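Side-chain contacts in anti-sigma-E factor RseA (Escherichia coli, PDB 1OR7), which binds the extracytoplasmic function sigma factor sigma-E through its N-terminal cytosolic domain and holds it inactive until regulated proteolysis releases it: residues L20-L23 and A24-E28; S7-D11 and G12-D16; S35-L38 and I39-S42. All blocks are in the same frame, centred on the assembly; numbering follows the deposited sequence.

Three local contacts along one chain illustrate how a small helical domain ends, turns and continues its helices. Contact 2 closes helix 3-10, contact 1 joins helix 17-24 to helix 27-44, and contact 3 lies further along that last helix. Contacts 1 and 2, with centres about 14 Å apart, meet through leucines: Leu20 CD1 lies 3.3 Å from Leu9 CD2. Contacts 2 and 3, about 15 Å apart between centres, are tied by a salt bridge from Arg40 NH2 to Asp11 OD1 at 2.9 Å. Contacts 1 and 3 share helix 27-44 without touching, their nearest atoms about 7 Å apart. All three also reach the chain of another protein.

Contact 1: residues L20-L23 and A24-E28; sequences LNEL and AHNPE
Asn21 and His25, one helical turn apart, meet at the end of helix 17-24. With CG beside the backbone N (chi1 -65°), the imidazole of His25 turns its CD2 edge to Asn21 O, 3.2 Å from CD2 and in the ring plane. The amide of Asn21 comes to the same carbon, OD1 standing 3.6 Å from His25 CD2, with amide and ring planes tilted 39° apart. Ala24 N gives a nearly straight bond to Leu20 O, after which His25 N bonds to Glu22 O and only weakly to Asn21 O, and Asn26 N bonds to Leu23 O, the tighter spacing of a helix running out.

Glu22 bends at chi2, and in the conformer given its OE2 takes a weak and doubtful bond of 3.5 Å from Asn26 ND2, the carboxylate almost perpendicular to the amide. Asn26 is the N-cap of helix 27-44, and its OD1 accepts from Met29 N and, weakly, from Glu28 N. In this helix-loop-helix corner the chain thus leaves one helix and starts the next within two residues. The capping bonds of OD1 would set the rotation of the Asn26 amide, the contact with Glu22 adding little.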
ATOM      1  N   LEU B  20       4.103   5.406  17.049  1.00 14.87           N
ATOM      2  CA  LEU B  20       4.116   4.159  16.318  1.00 16.24           C
ATOM      3  C   LEU B  20       3.477   3.069  17.181  1.00 15.73           C
ATOM      4  O   LEU B  20       2.636   2.297  16.710  1.00 16.22           O
ATOM      5  CB  LEU B  20       5.539   3.794  15.912  1.00 17.51           C
ATOM      6  CG  LEU B  20       5.883   3.844  14.413  1.00 20.50           C
ATOM      7  CD1 LEU B  20       4.903   4.592  13.614  1.00 24.36           C
ATOM      8  CD2 LEU B  20       7.224   4.474  14.242  1.00 24.37           C
ATOM      9  N   ASN B  21       3.846   3.032  18.455  1.00 15.61           N
ATOM     10  CA  ASN B  21       3.260   2.075  19.373  1.00 15.17           C
ATOM     11  C   ASN B  21       1.750   2.192  19.451  1.00 15.02           C
ATOM     12  O   ASN B  21       1.040   1.207  19.338  1.00 14.95           O
ATOM     13  CB  ASN B  21       3.811   2.272  20.785  1.00 15.60           C
ATOM     14  CG  ASN B  21       3.382   1.158  21.736  1.00 14.86           C
ATOM     15  OD1 ASN B  21       3.928   0.062  21.687  1.00 17.60           O
ATOM     16  ND2 ASN B  21       2.404   1.434  22.599  1.00 13.66           N
ATOM     17  N   GLU B  22       1.247   3.392  19.690  1.00 14.98           N
ATOM     18  CA  GLU B  22      -0.203   3.570  19.811  1.00 15.45           C
ATOM     19  C   GLU B  22      -0.877   3.053  18.544  1.00 14.41           C
ATOM     20  O   GLU B  22      -1.882   2.357  18.625  1.00 13.58           O
ATOM     21  CB  GLU B  22      -0.554   5.038  19.990  1.00 15.57           C
ATOM     22  CG  GLU B  22      -1.833   5.436  20.759  0.50 15.63           C
ATOM     23  CD  GLU B  22      -2.506   4.364  21.624  0.50 15.05           C
ATOM     24  OE1 GLU B  22      -1.840   3.815  22.526  0.50 14.24           O
ATOM     25  OE2 GLU B  22      -3.729   4.111  21.430  0.50 11.79           O
ATOM     26  N   LEU B  23      -0.313   3.390  17.390  1.00 14.51           N
ATOM     27  CA  LEU B  23      -0.856   2.943  16.099  1.00 14.99           C
ATOM     28  C   LEU B  23      -0.970   1.423  16.066  1.00 15.41           C
ATOM     29  O   LEU B  23      -2.038   0.871  15.819  1.00 15.48           O
ATOM     30  CB  LEU B  23       0.009   3.451  14.940  1.00 14.72           C
ATOM     31  CG  LEU B  23      -0.257   2.826  13.581  1.00 15.21           C
ATOM     32  CD1 LEU B  23      -1.700   3.028  13.207  1.00 14.93           C
ATOM     33  CD2 LEU B  23       0.661   3.393  12.512  1.00 16.42           C
ATOM     34  N   ALA B  24       0.127   0.741  16.357  1.00 16.46           N
ATOM     35  CA  ALA B  24       0.153  -0.733  16.394  1.00 16.62           C
ATOM     36  C   ALA B  24      -0.852  -1.398  17.352  1.00 17.41           C
ATOM     37  O   ALA B  24      -1.132  -2.602  17.220  1.00 17.75           O
ATOM     38  CB  ALA B  24       1.547  -1.186  16.784  1.00 17.16           C
ATOM     39  N   HIS B  25      -1.347  -0.648  18.337  1.00 16.63           N
ATOM     40  CA  HIS B  25      -2.257  -1.200  19.322  1.00 16.49           C
ATOM     41  C   HIS B  25      -3.636  -0.541  19.321  1.00 16.40           C
ATOM     42  O   HIS B  25      -4.413  -0.753  20.250  1.00 16.14           O
ATOM     43  CB  HIS B  25      -1.620  -1.095  20.719  1.00 16.41           C
ATOM     44  CG  HIS B  25      -0.394  -1.933  20.866  1.00 17.13           C
ATOM     45  ND1 HIS B  25      -0.447  -3.275  21.187  1.00 17.91           N
ATOM     46  CD2 HIS B  25       0.915  -1.639  20.687  1.00 16.86           C
ATOM     47  CE1 HIS B  25       0.778  -3.766  21.218  1.00 17.87           C
ATOM     48  NE2 HIS B  25       1.622  -2.798  20.903  1.00 18.72           N
ATOM     49  N   ASN B  26      -3.955   0.263  18.303  1.00 15.33           N
ATOM     50  CA  ASN B  26      -5.252   0.949  18.282  1.00 15.04           C
ATOM     51  C   ASN B  26      -5.989   0.573  17.002  1.00 14.80           C
ATOM     52  O   ASN B  26      -5.603   0.982  15.893  1.00 13.58           O
ATOM     53  CB  ASN B  26      -5.061   2.473  18.405  1.00 15.32           C
ATOM     54  CG  ASN B  26      -6.390   3.253  18.404  1.00 16.30           C
ATOM     55  OD1 ASN B  26      -7.290   3.025  17.574  1.00 12.83           O
ATOM     56  ND2 ASN B  26      -6.496   4.208  19.317  1.00 19.40           N
ATOM     57  N   PRO B  27      -7.028  -0.230  17.140  1.00 14.42           N
ATOM     58  CA  PRO B  27      -7.790  -0.666  15.970  1.00 15.02           C
ATOM     59  C   PRO B  27      -8.299   0.496  15.124  1.00 15.34           C
ATOM     60  O   PRO B  27      -8.228   0.409  13.910  1.00 14.58           O
ATOM     61  CB  PRO B  27      -8.939  -1.494  16.576  1.00 15.13           C
ATOM     62  CG  PRO B  27      -8.406  -1.951  17.897  1.00 15.50           C
ATOM     63  CD  PRO B  27      -7.533  -0.829  18.394  1.00 15.11           C
ATOM     64  N   GLU B  28      -8.757   1.581  15.738  1.00 16.15           N
ATOM     65  CA  GLU B  28      -9.314   2.671  14.957  1.00 17.00           C
ATOM     66  C   GLU B  28      -8.219   3.372  14.163  1.00 16.47           C
ATOM     67  O   GLU B  28      -8.427   3.755  13.013  1.00 16.18           O
ATOM     68  CB  GLU B  28     -10.087   3.641  15.856  1.00 18.31           C
ATOM     69  CG  GLU B  28     -10.648   4.841  15.106  1.00 22.03           C
ATOM     70  CD  GLU B  28     -11.220   5.912  16.028  1.00 28.25           C
ATOM     71  OE1 GLU B  28     -11.240   5.713  17.272  1.00 31.52           O
ATOM     72  OE2 GLU B  28     -11.638   6.970  15.500  1.00 32.49           O
TER

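Contact 2: residues S7-D11 and G12-D16; sequences SALMD and GETLD
Leu9 and Thr14 pack against each other where the end of helix 3-10 gives way to the loop that follows. From its CB, 4.1 Å from Thr14 CG2, the leucine chain runs outward: chi1 of -173° sets CG anti to the backbone N, and chi2 of 71° turns CD1 to the returning loop. That branch is set against the backbone of Thr14, 3.3 Å between Leu9 CD1 and Thr14 O, a buried carbonyl oxygen that has no polar partner in the model; CD1 also borders CG2. The other branch, CD2, turns to Leu20 and Leu23 of helix 17-24. Thr14 CG2 fits against the helix, touching the N and CA of Leu9 and the CB of Ala8, while OG1 on the other branch takes a weak bond from Asp16 N.

The turn itself is a Schellman motif. Gly12 has a positive phi of 75°, a conformation that favours glycine, and its N bonds to Leu9 O. Glu13 N reaches back to Ala8 O at 3.0 Å; Asp11 N approaches that same oxygen from the opposite face of the carbonyl plane, so two donors grip it. Glu13 CG rests 3.8 Å from Asp11 CB, and a water donates both to Asp11 O and to Glu13 OE2, which also accepts from the backbone of the chain of another protein.

Asp11 OD1 forms salt bridges with basic side chains of that other chain, where an aromatic side chain bonds to OD2. The chain is probably sigma-E, which this N-terminal domain binds. The turn adjoins helix 17-24, reached by Leu9, helix 27-44, touched by Met10, and the partner protein.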
ATOM      1  N   SER B   7      -1.796  11.172  10.380  1.00 12.10           N
ATOM      2  CA  SER B   7      -1.538  11.804   9.099  1.00 11.11           C
ATOM      3  C   SER B   7      -0.076  12.234   9.001  1.00 10.89           C
ATOM      4  O   SER B   7       0.573  12.011   7.998  1.00 11.07           O
ATOM      5  CB  SER B   7      -2.417  13.035   8.941  1.00 10.65           C
ATOM      6  OG  SER B   7      -2.404  13.500   7.615  1.00  8.44           O
ATOM      7  N   ALA B   8       0.445  12.888  10.025  1.00 11.02           N
ATOM      8  CA  ALA B   8       1.854  13.291   9.984  1.00 11.00           C
ATOM      9  C   ALA B   8       2.809  12.095   9.915  1.00 11.46           C
ATOM     10  O   ALA B   8       3.797  12.097   9.150  1.00  9.99           O
ATOM     11  CB  ALA B   8       2.199  14.219  11.169  1.00 10.70           C
ATOM     12  N   LEU B   9       2.514  11.060  10.699  1.00 11.75           N
ATOM     13  CA  LEU B   9       3.336   9.857  10.712  1.00 12.80           C
ATOM     14  C   LEU B   9       3.452   9.186   9.322  1.00 12.88           C
ATOM     15  O   LEU B   9       4.529   8.844   8.865  1.00 13.64           O
ATOM     16  CB  LEU B   9       2.712   8.878  11.687  1.00 13.08           C
ATOM     17  CG  LEU B   9       3.476   7.612  12.003  1.00 17.10           C
ATOM     18  CD1 LEU B   9       4.680   7.951  12.841  1.00 18.44           C
ATOM     19  CD2 LEU B   9       2.542   6.658  12.745  1.00 20.22           C
ATOM     20  N   MET B  10       2.349   9.029   8.630  1.00 12.59           N
ATOM     21  CA  MET B  10       2.399   8.361   7.331  1.00 14.29           C
ATOM     22  C   MET B  10       3.168   9.196   6.295  1.00 13.93           C
ATOM     23  O   MET B  10       3.540   8.686   5.244  1.00 13.75           O
ATOM     24  CB  MET B  10       1.016   8.101   6.824  1.00 14.48           C
ATOM     25  CG  MET B  10       0.536   9.263   6.039  1.00 20.43           C
ATOM     26  SD  MET B  10      -1.171   8.833   5.449  1.00 32.92           S
ATOM     27  CE  MET B  10      -0.825   7.835   3.724  1.00 23.86           C
ATOM     28  N   ASP B  11       3.424  10.460   6.611  1.00 12.78           N
ATOM     29  CA  ASP B  11       4.187  11.333   5.734  1.00 12.71           C
ATOM     30  C   ASP B  11       5.662  11.444   6.149  1.00 12.57           C
ATOM     31  O   ASP B  11       6.429  12.219   5.568  1.00 12.04           O
ATOM     32  CB  ASP B  11       3.592  12.730   5.761  1.00 11.93           C
ATOM     33  CG  ASP B  11       2.330  12.864   4.930  1.00 13.91           C
ATOM     34  OD1 ASP B  11       2.178  12.139   3.906  1.00 10.04           O
ATOM     35  OD2 ASP B  11       1.457  13.711   5.225  1.00 11.06           O
ATOM     36  N   GLY B  12       6.032  10.726   7.187  1.00 12.35           N
ATOM     37  CA  GLY B  12       7.401  10.730   7.661  1.00 12.77           C
ATOM     38  C   GLY B  12       7.725  11.995   8.402  1.00 12.34           C
ATOM     39  O   GLY B  12       8.889  12.291   8.655  1.00 13.12           O
ATOM     40  N   GLU B  13       6.695  12.739   8.765  1.00 12.47           N
ATOM     41  CA  GLU B  13       6.913  14.036   9.344  1.00 13.96           C
ATOM     42  C   GLU B  13       7.018  13.967  10.861  1.00 15.12           C
ATOM     43  O   GLU B  13       7.364  14.944  11.477  1.00 16.81           O
ATOM     44  CB  GLU B  13       5.838  15.011   8.890  1.00 12.94           C
ATOM     45  CG  GLU B  13       5.911  15.303   7.390  1.00 12.71           C
ATOM     46  CD  GLU B  13       7.001  16.312   7.005  1.00 11.70           C
ATOM     47  OE1 GLU B  13       7.489  17.023   7.884  1.00  9.27           O
ATOM     48  OE2 GLU B  13       7.369  16.382   5.813  1.00 13.09           O
ATOM     49  N   THR B  14       6.680  12.829  11.454  1.00 17.21           N
ATOM     50  CA  THR B  14       7.015  12.552  12.841  1.00 18.37           C
ATOM     51  C   THR B  14       7.405  11.094  12.870  1.00 19.69           C
ATOM     52  O   THR B  14       6.855  10.290  12.128  1.00 19.81           O
ATOM     53  CB  THR B  14       5.879  12.805  13.825  1.00 18.87           C
ATOM     54  OG1 THR B  14       6.280  12.302  15.103  1.00 20.64           O
ATOM     55  CG2 THR B  14       4.639  11.988  13.524  1.00 19.06           C
ATOM     56  N   LEU B  15       8.383  10.757  13.690  1.00 20.84           N
ATOM     57  CA  LEU B  15       8.819   9.376  13.791  1.00 22.38           C
ATOM     58  C   LEU B  15       8.766   8.923  15.242  1.00 22.94           C
ATOM     59  O   LEU B  15       9.505   8.026  15.646  1.00 24.14           O
ATOM     60  CB  LEU B  15      10.253   9.245  13.295  1.00 22.86           C
ATOM     61  CG  LEU B  15      10.492   9.544  11.823  1.00 24.69           C
ATOM     62  CD1 LEU B  15      11.970   9.377  11.515  1.00 25.97           C
ATOM     63  CD2 LEU B  15       9.667   8.626  10.978  1.00 25.36           C
ATOM     64  N   ASP B  16       7.888   9.543  16.016  1.00 22.62           N
ATOM     65  CA  ASP B  16       7.781   9.266  17.440  1.00 22.58           C
ATOM     66  C   ASP B  16       7.383   7.817  17.744  1.00 21.64           C
ATOM     67  O   ASP B  16       6.330   7.337  17.344  1.00 19.96           O
ATOM     68  CB  ASP B  16       6.773  10.230  18.047  1.00 23.43           C
ATOM     69  CG  ASP B  16       6.794  10.213  19.545  1.00 26.43           C
ATOM     70  OD1 ASP B  16       7.858  10.495  20.126  1.00 33.28           O
ATOM     71  OD2 ASP B  16       5.803   9.932  20.240  1.00 29.20           O
TER
HETATM   72  O   HOH W   1       6.729  14.260   3.931  1.00 31.79           O

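Contact 3: residues S35-L38 and I39-S42; sequences SYHL and IRDS
Arg40 runs alongside His37, one turn earlier in helix 27-44, both side chains leaving the helix in the same direction. Its CG is anti to the backbone N (chi1 163°) and the chain stays extended until a bend at chi3 brings the guanidinium near the imidazole. There Arg40 NH1 lies 4.1 Å from His37 NE2, with the two flat groups turned 79° apart. Each is held by other partners. His37 ND1 bonds to Trp33 O, which would fix the rotation of the ring, and NE2 bonds to a basic side chain of the chain of another protein. Arg40 pairs with Asp11 and, through NE, with an acidic side chain of the other protein, which would balance its charge.

The backbone keeps regular helical bonds: Ile39 N to Ser35 O, Arg40 N to Tyr36 O, Asp41 N to His37 O at 2.9 Å, and Ser42 N to Leu38 O. Aliphatic atoms lie near these carbonyl oxygens. Arg40 CB is 3.5 Å from His37 O, and Ile39 CG1 is 3.6 Å from Ser35 O. Asp41 folds back beside its own N, leaving its CG 3.2 Å from His37 O; both carboxylate oxygens lie near that acceptor without bonding to it.

Several sides of this part of helix 27-44 are covered. Tyr36 and His37 touch Met10 of helix 3-10, while Arg40 NH1 extends to Met10 O at the end of that helix. Leu38 meets Phe53 and Asp41 meets Thr47, both in loops. Ile39 packs on an apolar side chain of the chain of another protein, and Tyr36 OH bonds to an acidic one there, so the helix serves both the fold and the interface.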
ATOM      1  N   SER B  35      -6.994   3.256   5.468  1.00 10.98           N
ATOM      2  CA  SER B  35      -7.747   4.139   4.576  1.00 11.85           C
ATOM      3  C   SER B  35      -6.884   5.209   3.912  1.00 10.83           C
ATOM      4  O   SER B  35      -6.981   5.415   2.713  1.00 10.42           O
ATOM      5  CB  SER B  35      -8.893   4.818   5.317  1.00 11.78           C
ATOM      6  OG  SER B  35      -9.840   3.855   5.569  1.00 16.01           O
ATOM      7  N   TYR B  36      -6.040   5.869   4.694  1.00 10.39           N
ATOM      8  CA  TYR B  36      -5.183   6.938   4.161  1.00 10.28           C
ATOM      9  C   TYR B  36      -4.161   6.412   3.145  1.00 10.42           C
ATOM     10  O   TYR B  36      -3.848   7.096   2.180  1.00 10.17           O
ATOM     11  CB  TYR B  36      -4.451   7.718   5.280  1.00  9.51           C
ATOM     12  CG  TYR B  36      -5.314   8.618   6.159  1.00 11.33           C
ATOM     13  CD1 TYR B  36      -6.686   8.761   5.953  1.00 12.44           C
ATOM     14  CD2 TYR B  36      -4.754   9.300   7.241  1.00 15.07           C
ATOM     15  CE1 TYR B  36      -7.470   9.575   6.794  1.00 12.11           C
ATOM     16  CE2 TYR B  36      -5.533  10.122   8.074  1.00 12.62           C
ATOM     17  CZ  TYR B  36      -6.873  10.251   7.837  1.00 13.82           C
ATOM     18  OH  TYR B  36      -7.611  11.069   8.660  1.00 16.40           O
ATOM     19  N   HIS B  37      -3.635   5.218   3.373  1.00 10.64           N
ATOM     20  CA  HIS B  37      -2.730   4.616   2.422  1.00 10.69           C
ATOM     21  C   HIS B  37      -3.508   4.204   1.136  1.00 10.74           C
ATOM     22  O   HIS B  37      -2.987   4.384   0.045  1.00 10.23           O
ATOM     23  CB  HIS B  37      -1.917   3.481   3.050  1.00 10.56           C
ATOM     24  CG  HIS B  37      -0.773   3.960   3.899  1.00 10.81           C
ATOM     25  ND1 HIS B  37      -0.897   4.208   5.248  1.00 10.75           N
ATOM     26  CD2 HIS B  37       0.523   4.222   3.589  1.00 10.44           C
ATOM     27  CE1 HIS B  37       0.267   4.622   5.726  1.00 13.13           C
ATOM     28  NE2 HIS B  37       1.146   4.634   4.742  1.00  8.97           N
ATOM     29  N   LEU B  38      -4.770   3.786   1.249  1.00 11.83           N
ATOM     30  CA  LEU B  38      -5.569   3.482   0.046  1.00 12.20           C
ATOM     31  C   LEU B  38      -5.729   4.767  -0.789  1.00 13.28           C
ATOM     32  O   LEU B  38      -5.507   4.770  -2.011  1.00 13.47           O
ATOM     33  CB  LEU B  38      -6.926   2.886   0.405  1.00 12.56           C
ATOM     34  CG  LEU B  38      -7.887   2.558  -0.759  1.00 12.39           C
ATOM     35  CD1 LEU B  38      -7.265   1.583  -1.724  1.00 14.79           C
ATOM     36  CD2 LEU B  38      -9.161   1.994  -0.219  1.00 14.24           C
ATOM     37  N   ILE B  39      -6.054   5.873  -0.119  1.00 12.64           N
ATOM     38  CA  ILE B  39      -6.158   7.172  -0.789  1.00 12.28           C
ATOM     39  C   ILE B  39      -4.854   7.541  -1.469  1.00 12.39           C
ATOM     40  O   ILE B  39      -4.878   7.964  -2.622  1.00 12.08           O
ATOM     41  CB  ILE B  39      -6.588   8.256   0.203  1.00 11.67           C
ATOM     42  CG1 ILE B  39      -8.056   8.045   0.553  1.00 13.62           C
ATOM     43  CG2 ILE B  39      -6.429   9.652  -0.373  1.00 12.34           C
ATOM     44  CD1 ILE B  39      -8.503   8.762   1.799  1.00 15.10           C
ATOM     45  N   ARG B  40      -3.722   7.390  -0.778  1.00 11.60           N
ATOM     46  CA  ARG B  40      -2.425   7.649  -1.398  1.00 11.87           C
ATOM     47  C   ARG B  40      -2.223   6.789  -2.658  1.00 12.43           C
ATOM     48  O   ARG B  40      -1.787   7.288  -3.721  1.00 11.65           O
ATOM     49  CB  ARG B  40      -1.290   7.384  -0.411  1.00 11.73           C
ATOM     50  CG  ARG B  40       0.094   7.230  -1.018  1.00 14.22           C
ATOM     51  CD  ARG B  40       1.218   7.090   0.015  1.00 15.39           C
ATOM     52  NE  ARG B  40       1.293   8.312   0.783  1.00 13.35           N
ATOM     53  CZ  ARG B  40       1.985   8.491   1.859  1.00 14.40           C
ATOM     54  NH1 ARG B  40       2.739   7.522   2.369  1.00 15.50           N
ATOM     55  NH2 ARG B  40       1.966   9.688   2.420  1.00 15.07           N
ATOM     56  N   ASP B  41      -2.518   5.499  -2.546  1.00 12.36           N
ATOM     57  CA  ASP B  41      -2.270   4.612  -3.664  1.00 13.21           C
ATOM     58  C   ASP B  41      -3.139   5.023  -4.858  1.00 13.41           C
ATOM     59  O   ASP B  41      -2.663   5.060  -5.995  1.00 14.06           O
ATOM     60  CB  ASP B  41      -2.511   3.179  -3.259  1.00 12.67           C
ATOM     61  CG  ASP B  41      -1.490   2.664  -2.242  1.00 14.56           C
ATOM     62  OD1 ASP B  41      -0.399   3.277  -2.029  1.00 10.11           O
ATOM     63  OD2 ASP B  41      -1.727   1.613  -1.608  1.00 17.28           O
ATOM     64  N   SER B  42      -4.396   5.351  -4.589  1.00 13.15           N
ATOM     65  CA  SER B  42      -5.321   5.783  -5.623  1.00 14.16           C
ATOM     66  C   SER B  42      -4.809   7.027  -6.299  1.00 14.30           C
ATOM     67  O   SER B  42      -4.747   7.082  -7.507  1.00 13.81           O
ATOM     68  CB  SER B  42      -6.712   6.050  -5.056  1.00 13.88           C
ATOM     69  OG  SER B  42      -7.644   6.358  -6.095  1.00 15.04           O
TER